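Local coordinates for protein phosphodiesterase (PDB 4G75) that is a colicin M-like bacteriocin that probably kills rival bacteria by hydrolysing a lipid-linked peptidoglycan precursor with the help of magnesium, at residues Thr8-Gln14 and Val47-Asn51; Ala19-Asn24 and Tyr39-Gly43; Trp87-Asp91 and Ala113-Pro119. All blocks are in the same frame, centred on the assembly; numbering follows the deposited sequence.

All three contacts lie in the helical first half of the chain, away from the magnesium site. From the N terminus, interaction 1 pins the extended Thr8-Gln14 onto the C-terminal part of helix 34-49 and the residues after it, and so closes a loop of 32 residues. Interaction 2 is nested inside that loop, where helix 18-24 folds back on the middle of the same helix; the two contacts touch through Gln14, Tyr20 and Gly43. Interaction 3 follows in series, closing the excursion through helix 106-113 by returning Ala113-Pro119 to helix 81-102. It meets interaction 2 around Lys42, Tyr39 and Tyr118, and interaction 1 through a probable hydrogen bond between Tyr49 and Asp88.

Interaction 1: Thr8-Gln14 and Val47-Asn51; sequences TTIVAGQ and VAYVN. With EDO (1,2-ethanediol), chain I; EDO (1,2-ethanediol), chain H.
Asn51 lays its side-chain amide alongside the backbone of Ile10 and grips it twice. Its OD1 accepts from Ile10 N at 2.9 Å, on a lone pair in the carbonyl plane. Its ND2 donates to Ile10 O, also at 2.9 Å and almost straight (175° at the hydrogen), although it stands 22° off the plane of that carbonyl. The side-chain amide thus pairs with the N-H and the C=O of one residue, as a neighbouring strand would. The Asn51 chi1 of -79°, with CG anti to the carbonyl carbon, carries the amide to the extended chain, and the two bonds fix which way round it sits. Thr9 brings its methyl CG2 to 3.5 Å from Asn51 OD1, roughly at right angles to the asparagine side chain.

Apolar contacts continue toward the helix. Val50 CG2 meets Ala12 CB at 3.7 Å and Ile10 CD1 at 4.0 Å, a small apolar patch; Phe17 and Tyr142 also touch Val50. One turn back, Val47 presses CG2 against the Gly13-Gln14 peptide, 3.5 Å from Gly13 C. An ethanediol, probably from the crystallisation liquor, sits beside this end and bonds through O1 with both Gln14 N and OE1; a second takes Asn51 O. Arg106 of helix 106-113 secures the other end through Thr8 O.

Because the polar grip uses backbone atoms of Ile10 while the methyls pack nearby, an extended segment without regular secondary structure is held in register at the surface with few buried side chains.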
loop_
_atom_site.group_PDB
_atom_site.type_symbol
_atom_site.label_atom_id
_atom_site.label_comp_id
_atom_site.label_asym_id
_atom_site.label_seq_id
_atom_site.Cartn_x
_atom_site.Cartn_y
_atom_site.Cartn_z
ATOM N N THR A 8 -6.652 -12.513 1.976
ATOM C CA THR A 8 -7.973 -13.060 2.282
ATOM C C THR A 8 -9.066 -12.000 2.175
ATOM O O THR A 8 -8.832 -10.826 2.450
ATOM C CB THR A 8 -8.002 -13.666 3.689
ATOM O OG1 THR A 8 -7.758 -12.639 4.657
ATOM C CG2 THR A 8 -6.936 -14.731 3.819
ATOM N N THR A 9 -10.257 -12.418 1.763
ATOM C CA THR A 9 -11.406 -11.518 1.717
ATOM C C THR A 9 -12.219 -11.695 2.988
ATOM O O THR A 9 -12.473 -12.820 3.396
ATOM C CB THR A 9 -12.318 -11.838 0.523
ATOM O OG1 THR A 9 -11.594 -11.654 -0.699
ATOM C CG2 THR A 9 -13.533 -10.928 0.525
ATOM N N ILE A 10 -12.629 -10.594 3.615
ATOM C CA ILE A 10 -13.478 -10.697 4.795
ATOM C C ILE A 10 -14.897 -10.238 4.509
ATOM O O ILE A 10 -15.159 -9.581 3.504
ATOM C CB ILE A 10 -12.911 -9.923 6.005
ATOM C CG1 ILE A 10 -12.932 -8.414 5.757
ATOM C CG2 ILE A 10 -11.498 -10.402 6.338
ATOM C CD1 ILE A 10 -12.696 -7.611 7.019
ATOM N N VAL A 11 -15.806 -10.607 5.404
ATOM C CA VAL A 11 -17.205 -10.219 5.309
ATOM C C VAL A 11 -17.451 -8.998 6.183
ATOM O O VAL A 11 -17.252 -9.047 7.394
ATOM C CB VAL A 11 -18.129 -11.358 5.780
ATOM C CG1 VAL A 11 -19.580 -10.874 5.829
ATOM C CG2 VAL A 11 -17.980 -12.566 4.870
ATOM N N ALA A 12 -17.886 -7.900 5.578
ATOM C CA ALA A 12 -18.104 -6.687 6.350
ATOM C C ALA A 12 -19.316 -5.892 5.881
ATOM O O ALA A 12 -19.695 -5.938 4.711
ATOM C CB ALA A 12 -16.858 -5.808 6.320
ATOM N N GLY A 13 -19.909 -5.157 6.813
ATOM C CA GLY A 13 -21.042 -4.300 6.516
ATOM C C GLY A 13 -20.904 -2.959 7.208
ATOM O O GLY A 13 -20.036 -2.782 8.060
ATOM N N GLN A 14 -21.756 -2.009 6.832
ATOM C CA GLN A 14 -21.701 -0.660 7.390
ATOM C C GLN A 14 -21.675 -0.673 8.914
ATOM O O GLN A 14 -20.965 0.113 9.542
ATOM C CB GLN A 14 -22.909 0.150 6.914
ATOM C CG GLN A 14 -22.858 0.544 5.446
ATOM C CD GLN A 14 -24.239 0.857 4.895
ATOM O OE1 GLN A 14 -25.125 -0.004 4.890
ATOM N NE2 GLN A 14 -24.433 2.088 4.429
ATOM N N VAL A 47 -16.379 -0.393 4.113
ATOM C CA VAL A 47 -16.662 -1.743 3.638
ATOM C C VAL A 47 -15.757 -2.072 2.455
ATOM O O VAL A 47 -15.217 -3.176 2.353
ATOM C CB VAL A 47 -18.146 -1.901 3.238
ATOM C CG1 VAL A 47 -18.346 -3.171 2.399
ATOM C CG2 VAL A 47 -19.024 -1.942 4.486
ATOM N N ALA A 48 -15.600 -1.110 1.558
ATOM C CA ALA A 48 -14.707 -1.288 0.424
ATOM C C ALA A 48 -13.261 -1.378 0.892
ATOM O O ALA A 48 -12.533 -2.275 0.481
ATOM C CB ALA A 48 -14.880 -0.149 -0.582
ATOM N N TYR A 49 -12.858 -0.463 1.770
ATOM C CA TYR A 49 -11.461 -0.397 2.207
ATOM C C TYR A 49 -10.968 -1.693 2.858
ATOM O O TYR A 49 -9.826 -2.126 2.610
ATOM C CB TYR A 49 -11.220 0.792 3.151
ATOM C CG TYR A 49 -11.322 2.166 2.513
ATOM C CD1 TYR A 49 -10.687 2.448 1.310
ATOM C CD2 TYR A 49 -12.026 3.194 3.142
ATOM C CE1 TYR A 49 -10.757 3.696 0.737
ATOM C CE2 TYR A 49 -12.109 4.458 2.577
ATOM C CZ TYR A 49 -11.472 4.705 1.376
ATOM O OH TYR A 49 -11.544 5.946 0.797
ATOM N N VAL A 50 -11.807 -2.321 3.683
ATOM C CA VAL A 50 -11.353 -3.509 4.400
ATOM C C VAL A 50 -11.057 -4.686 3.469
ATOM O O VAL A 50 -10.441 -5.657 3.885
ATOM C CB VAL A 50 -12.306 -3.956 5.543
ATOM C CG1 VAL A 50 -12.426 -2.872 6.605
ATOM C CG2 VAL A 50 -13.676 -4.358 4.991
ATOM N N ASN A 51 -11.483 -4.602 2.215
ATOM C CA ASN A 51 -11.080 -5.608 1.227
ATOM C C ASN A 51 -10.184 -5.041 0.121
ATOM O O ASN A 51 -10.022 -5.647 -0.940
ATOM C CB ASN A 51 -12.291 -6.347 0.649
ATOM C CG ASN A 51 -12.801 -7.425 1.580
ATOM O OD1 ASN A 51 -12.025 -8.214 2.121
ATOM N ND2 ASN A 51 -14.111 -7.457 1.782
HETATM C C1 EDO I . -24.221 -2.939 4.430
HETATM O O1 EDO I . -24.413 -2.614 5.814
HETATM C C2 EDO I . -22.784 -2.617 4.040
HETATM O O2 EDO I . -22.582 -2.826 2.637
HETATM C C1 EDO H . -8.082 -9.888 -0.947
HETATM O O1 EDO H . -7.500 -9.909 -2.255
HETATM C C2 EDO H . -8.852 -8.587 -0.750
HETATM O O2 EDO H . -9.889 -8.498 -1.736
#

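Interaction 2: Ala19-Asn24 and Tyr39-Gly43; sequences AYNYGN and YISKG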
loop_
_atom_site.group_PDB
_atom_site.type_symbol
_atom_site.label_atom_id
_atom_site.label_comp_id
_atom_site.label_asym_id
_atom_site.label_seq_id
_atom_site.Cartn_x
_atom_site.Cartn_y
_atom_site.Cartn_z
ATOM N N ALA A 19 -17.872 4.767 13.059
ATOM C CA ALA A 19 -18.235 6.081 12.537
ATOM C C ALA A 19 -19.620 6.062 11.902
ATOM O O ALA A 19 -20.416 6.983 12.093
ATOM C CB ALA A 19 -17.183 6.579 11.541
ATOM N N TYR A 20 -19.900 5.012 11.139
ATOM C CA TYR A 20 -21.215 4.821 10.561
ATOM C C TYR A 20 -22.257 4.717 11.670
ATOM O O TYR A 20 -23.301 5.369 11.611
ATOM C CB TYR A 20 -21.243 3.572 9.678
ATOM C CG TYR A 20 -22.636 3.149 9.298
ATOM C CD1 TYR A 20 -23.253 3.655 8.157
ATOM C CD2 TYR A 20 -23.345 2.255 10.090
ATOM C CE1 TYR A 20 -24.531 3.273 7.812
ATOM C CE2 TYR A 20 -24.628 1.867 9.755
ATOM C CZ TYR A 20 -25.217 2.382 8.622
ATOM O OH TYR A 20 -26.492 1.988 8.303
ATOM N N ASN A 21 -21.967 3.910 12.689
ATOM C CA ASN A 21 -22.898 3.753 13.807
ATOM C C ASN A 21 -23.175 5.072 14.521
ATOM O O ASN A 21 -24.291 5.311 14.981
ATOM C CB ASN A 21 -22.402 2.697 14.799
ATOM C CG ASN A 21 -22.304 1.322 14.174
ATOM O OD1 ASN A 21 -23.091 0.979 13.298
ATOM N ND2 ASN A 21 -21.332 0.531 14.616
ATOM N N TYR A 22 -22.159 5.925 14.613
ATOM C CA TYR A 22 -22.331 7.242 15.212
ATOM C C TYR A 22 -23.281 8.093 14.370
ATOM O O TYR A 22 -24.151 8.804 14.893
ATOM C CB TYR A 22 -20.978 7.945 15.363
ATOM C CG TYR A 22 -21.088 9.245 16.119
ATOM C CD1 TYR A 22 -21.125 9.262 17.510
ATOM C CD2 TYR A 22 -21.179 10.453 15.445
ATOM C CE1 TYR A 22 -21.233 10.455 18.209
ATOM C CE2 TYR A 22 -21.292 11.649 16.137
ATOM C CZ TYR A 22 -21.323 11.641 17.518
ATOM O OH TYR A 22 -21.433 12.830 18.206
ATOM N N GLY A 23 -23.105 8.018 13.056
ATOM C CA GLY A 23 -23.985 8.702 12.134
ATOM C C GLY A 23 -25.406 8.169 12.169
ATOM O O GLY A 23 -26.361 8.935 12.016
ATOM N N ASN A 24 -25.549 6.863 12.383
ATOM C CA ASN A 24 -26.860 6.213 12.302
ATOM C C ASN A 24 -27.619 6.171 13.631
ATOM O O ASN A 24 -28.756 5.687 13.696
ATOM C CB ASN A 24 -26.753 4.800 11.721
ATOM C CG ASN A 24 -28.095 4.263 11.261
ATOM O OD1 ASN A 24 -28.834 4.947 10.559
ATOM N ND2 ASN A 24 -28.417 3.035 11.660
ATOM N N TYR A 39 -20.736 11.200 8.390
ATOM C CA TYR A 39 -20.497 10.015 9.214
ATOM C C TYR A 39 -21.064 8.759 8.573
ATOM O O TYR A 39 -20.399 7.718 8.530
ATOM C CB TYR A 39 -21.086 10.182 10.610
ATOM C CG TYR A 39 -20.161 10.879 11.573
ATOM C CD1 TYR A 39 -19.147 10.179 12.209
ATOM C CD2 TYR A 39 -20.305 12.232 11.855
ATOM C CE1 TYR A 39 -18.300 10.803 13.094
ATOM C CE2 TYR A 39 -19.462 12.865 12.743
ATOM C CZ TYR A 39 -18.460 12.144 13.359
ATOM O OH TYR A 39 -17.604 12.766 14.241
ATOM N N ILE A 40 -22.307 8.842 8.103
ATOM C CA ILE A 40 -22.932 7.700 7.452
ATOM C C ILE A 40 -22.101 7.248 6.263
ATOM O O ILE A 40 -21.913 6.048 6.053
ATOM C CB ILE A 40 -24.360 8.027 6.967
ATOM C CG1 ILE A 40 -25.297 8.168 8.163
ATOM C CG2 ILE A 40 -24.862 6.950 6.014
ATOM C CD1 ILE A 40 -25.472 6.884 8.955
ATOM N N SER A 41 -21.602 8.208 5.490
ATOM C CA SER A 41 -20.906 7.879 4.255
ATOM C C SER A 41 -19.631 7.052 4.501
ATOM O O SER A 41 -19.212 6.289 3.635
ATOM C CB SER A 41 -20.588 9.140 3.431
ATOM O OG SER A 41 -19.530 9.894 4.010
ATOM N N LYS A 42 -19.029 7.195 5.678
ATOM C CA LYS A 42 -17.812 6.440 6.001
ATOM C C LYS A 42 -18.046 4.929 6.007
ATOM O O LYS A 42 -17.138 4.143 5.699
ATOM C CB LYS A 42 -17.233 6.899 7.347
ATOM C CG LYS A 42 -16.846 8.374 7.373
ATOM C CD LYS A 42 -16.197 8.784 8.699
ATOM C CE LYS A 42 -16.120 10.320 8.820
ATOM N NZ LYS A 42 -15.252 10.924 7.746
ATOM N N GLY A 43 -19.267 4.522 6.347
ATOM C CA GLY A 43 -19.586 3.107 6.454
ATOM C C GLY A 43 -19.371 2.327 5.168
ATOM O O GLY A 43 -18.649 1.327 5.156
#
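Ala19 turns its methyl toward helix 34-49 and rests CB on the aliphatic part of Lys42, 3.7 Å from CD, while its carbonyl O lies 3.4 Å from Tyr39 CD1. The charged end of Lys42 leads away from this contact to a salt bridge with Glu84. Tyr20 follows with CB over the CA of Gly43. Its chi1 of 167°, with CG anti to the backbone N, sends the ring across helix 39-43, past Gly43 to Ile40, where the CD1 edge meets Ile40 O at 3.5 Å and CE1 touches Ile40 CD1.

Tyr22 makes its contact mainly through its ring: CD2 stands 3.6 Å above the centre of the Tyr39 ring, an edge-to-face pair whose planes are turned 51° from each other. Gly23, lacking a side chain, lets the backbones come close, with its CA 3.6 Å from Tyr39 CB. Gly43 plays the same part opposite Tyr20, and the short axes approach to 6.9 Å. Asn24 closes the segment. The end of Ile40 reaches in here, CD1 lying 3.4 Å from Asn24 N and also packing on the asparagine CB and the carbonyl carbon of Gly23. No hydrogen bond crosses between the segments, so shape and ring contacts carry the pairing.

The two helices run roughly antiparallel, at 138°, as the arms of a helical hairpin; Gln36, at the start of the second arm, bonds to Gly23 O. Helix 34-49 touches helix 18-24 on one flank and, through Lys42 on Trp87, helix 81-102 on another. The loop after helix 106-113 lies beside both arms, Tyr118 meeting Tyr39 and Gln114 touching Ala19.

Interaction 3: Trp87-Asp91 and Ala113-Pro119; sequences WDIFD and AQNHQYP. With EDO (1,2-ethanediol), chain N.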
loop_
_atom_site.group_PDB
_atom_site.type_symbol
_atom_site.label_atom_id
_atom_site.label_comp_id
_atom_site.label_asym_id
_atom_site.label_seq_id
_atom_site.Cartn_x
_atom_site.Cartn_y
_atom_site.Cartn_z
ATOM N N TRP A 87 -10.542 13.651 4.986
ATOM C CA TRP A 87 -10.517 12.812 6.184
ATOM C C TRP A 87 -10.122 11.356 5.916
ATOM O O TRP A 87 -9.473 10.745 6.748
ATOM C CB TRP A 87 -11.844 12.887 6.960
ATOM C CG TRP A 87 -11.948 14.089 7.857
ATOM C CD1 TRP A 87 -12.903 15.062 7.815
ATOM C CD2 TRP A 87 -11.062 14.444 8.929
ATOM N NE1 TRP A 87 -12.671 15.998 8.796
ATOM C CE2 TRP A 87 -11.546 15.642 9.492
ATOM C CE3 TRP A 87 -9.909 13.864 9.466
ATOM C CZ2 TRP A 87 -10.920 16.268 10.567
ATOM C CZ3 TRP A 87 -9.287 14.489 10.538
ATOM C CH2 TRP A 87 -9.792 15.683 11.072
ATOM N N ASP A 88 -10.514 10.804 4.771
ATOM C CA ASP A 88 -10.098 9.451 4.408
ATOM C C ASP A 88 -8.582 9.421 4.182
ATOM O O ASP A 88 -7.904 8.460 4.551
ATOM C CB ASP A 88 -10.822 8.956 3.149
ATOM C CG ASP A 88 -12.191 8.347 3.440
ATOM O OD1 ASP A 88 -12.716 8.491 4.576
ATOM O OD2 ASP A 88 -12.750 7.723 2.509
ATOM N N ILE A 89 -8.051 10.479 3.572
ATOM C CA ILE A 89 -6.607 10.572 3.365
ATOM C C ILE A 89 -5.886 10.621 4.717
ATOM O O ILE A 89 -4.791 10.086 4.873
ATOM C CB ILE A 89 -6.240 11.777 2.466
ATOM C CG1 ILE A 89 -6.720 11.529 1.033
ATOM C CG2 ILE A 89 -4.728 12.043 2.472
ATOM C CD1 ILE A 89 -6.174 10.267 0.409
ATOM N N PHE A 90 -6.527 11.223 5.709
ATOM C CA PHE A 90 -5.991 11.222 7.068
ATOM C C PHE A 90 -6.099 9.841 7.716
ATOM O O PHE A 90 -5.154 9.369 8.334
ATOM C CB PHE A 90 -6.730 12.266 7.919
ATOM C CG PHE A 90 -6.195 12.423 9.324
ATOM C CD1 PHE A 90 -5.035 13.145 9.568
ATOM C CD2 PHE A 90 -6.884 11.893 10.408
ATOM C CE1 PHE A 90 -4.556 13.315 10.868
ATOM C CE2 PHE A 90 -6.412 12.062 11.707
ATOM C CZ PHE A 90 -5.242 12.767 11.936
ATOM N N ASP A 91 -7.254 9.198 7.568
ATOM C CA ASP A 91 -7.557 7.970 8.301
ATOM C C ASP A 91 -6.858 6.732 7.760
ATOM O O ASP A 91 -6.401 5.883 8.532
ATOM C CB ASP A 91 -9.064 7.709 8.315
ATOM C CG ASP A 91 -9.810 8.640 9.251
ATOM O OD1 ASP A 91 -9.161 9.245 10.130
ATOM O OD2 ASP A 91 -11.045 8.756 9.103
ATOM N N ALA A 113 -8.590 3.956 14.047
ATOM C CA ALA A 113 -8.185 5.116 13.273
ATOM C C ALA A 113 -9.269 6.195 13.225
ATOM O O ALA A 113 -8.959 7.385 13.154
ATOM C CB ALA A 113 -7.772 4.701 11.835
ATOM N N GLN A 114 -10.533 5.788 13.276
ATOM C CA GLN A 114 -11.625 6.745 13.119
ATOM C C GLN A 114 -12.220 7.184 14.453
ATOM O O GLN A 114 -13.233 7.876 14.485
ATOM C CB GLN A 114 -12.703 6.197 12.171
ATOM C CG GLN A 114 -12.156 5.954 10.768
ATOM C CD GLN A 114 -13.228 5.726 9.712
ATOM O OE1 GLN A 114 -14.131 4.905 9.881
ATOM N NE2 GLN A 114 -13.117 6.448 8.606
ATOM N N ASN A 115 -11.572 6.796 15.546
ATOM C CA ASN A 115 -12.032 7.186 16.874
ATOM C C ASN A 115 -11.533 8.580 17.232
ATOM O O ASN A 115 -10.709 8.751 18.133
ATOM C CB ASN A 115 -11.576 6.170 17.919
ATOM C CG ASN A 115 -12.275 6.352 19.253
ATOM O OD1 ASN A 115 -13.247 7.102 19.361
ATOM N ND2 ASN A 115 -11.781 5.666 20.276
ATOM N N HIS A 116 -12.022 9.575 16.503
ATOM C CA HIS A 116 -11.662 10.963 16.754
ATOM C C HIS A 116 -12.764 11.901 16.278
ATOM O O HIS A 116 -13.714 11.470 15.627
ATOM C CB HIS A 116 -10.319 11.314 16.086
ATOM C CG HIS A 116 -10.321 11.207 14.589
ATOM N ND1 HIS A 116 -10.820 12.199 13.771
ATOM C CD2 HIS A 116 -9.842 10.247 13.763
ATOM C CE1 HIS A 116 -10.661 11.849 12.508
ATOM N NE2 HIS A 116 -10.074 10.666 12.473
ATOM N N GLN A 117 -12.637 13.180 16.620
ATOM C CA GLN A 117 -13.573 14.201 16.156
ATOM C C GLN A 117 -13.400 14.465 14.661
ATOM O O GLN A 117 -12.299 14.334 14.130
ATOM C CB GLN A 117 -13.334 15.507 16.916
ATOM C CG GLN A 117 -13.368 15.361 18.423
ATOM C CD GLN A 117 -14.774 15.376 18.964
ATOM O OE1 GLN A 117 -15.384 14.327 19.166
ATOM N NE2 GLN A 117 -15.307 16.571 19.191
ATOM N N TYR A 118 -14.482 14.863 13.991
ATOM C CA TYR A 118 -14.416 15.205 12.575
ATOM C C TYR A 118 -14.860 16.636 12.270
ATOM O O TYR A 118 -15.814 16.857 11.517
ATOM C CB TYR A 118 -15.211 14.204 11.732
ATOM C CG TYR A 118 -14.527 12.858 11.580
ATOM C CD1 TYR A 118 -13.687 12.607 10.506
ATOM C CD2 TYR A 118 -14.719 11.846 12.513
ATOM C CE1 TYR A 118 -13.052 11.376 10.357
ATOM C CE2 TYR A 118 -14.093 10.619 12.378
ATOM C CZ TYR A 118 -13.260 10.389 11.297
ATOM O OH TYR A 118 -12.642 9.168 11.157
ATOM N N PRO A 119 -14.142 17.616 12.832
ATOM C CA PRO A 119 -14.430 19.010 12.486
ATOM C C PRO A 119 -14.235 19.175 10.990
ATOM O O PRO A 119 -13.530 18.376 10.375
ATOM C CB PRO A 119 -13.344 19.805 13.217
ATOM C CG PRO A 119 -12.467 18.816 13.912
ATOM C CD PRO A 119 -12.842 17.439 13.500
HETATM C C1 EDO N . -16.008 6.923 17.415
HETATM O O1 EDO N . -16.533 8.225 17.694
HETATM C C2 EDO N . -16.515 6.462 16.055
HETATM O O2 EDO N . -16.010 7.326 15.031
HETATM O O HOH W 1 -14.255 6.417 5.963
HETATM O O HOH W 2 -6.879 8.658 11.811
#
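Asp91 gathers three donors from the returning loop onto one carboxylate. His116 NE2 donates to OD1 at 2.9 Å, nearly straight at 173°, in the plane of the imidazole and on the syn lone pair of the oxygen. OD2 takes two bonds: a short one from Tyr118 OH at 2.6 Å on the syn side, and one from Gln114 NE2 at 3.1 Å on the anti side. Both donors lie out of the carboxylate plane toward the same face. A water joins OD1 to Ala113 O, and a second links Asp88 OD1 with Gln114 NE2, so the glutamine amide spans two acidic residues of helix 81-102.

The far nitrogen of the imidazole is occupied as well: His116 ND1 donates to Gln117 O at 2.6 Å. The His116 chi1 of 63° puts CG between the backbone N and the carbonyl carbon and turns the ring to the helix.

Around this polar centre the aromatic rings close in. Phe90 sets its edge toward one face of the imidazole, while Tyr118 CE2 lies over the other. Tyr118 in turn points an edge at the five-membered ring of Trp87, with Tyr118 CD1 3.5 Å from Trp87 CG and the planes 74° apart. The indole also donates from NE1 to Pro119 O at 3.0 Å, in its own plane, and packs CZ2 on the proline CD. Lys42 of helix 34-49 touches Trp87, Gln114 and Tyr118.

With both imidazole nitrogens donating, His116 may well carry a positive charge, which would make the His-carboxylate bond an ion pair; three side-chain donors and a water on the buried Asp91 would likewise be expected to stabilise its anion and fix the loop to the helix.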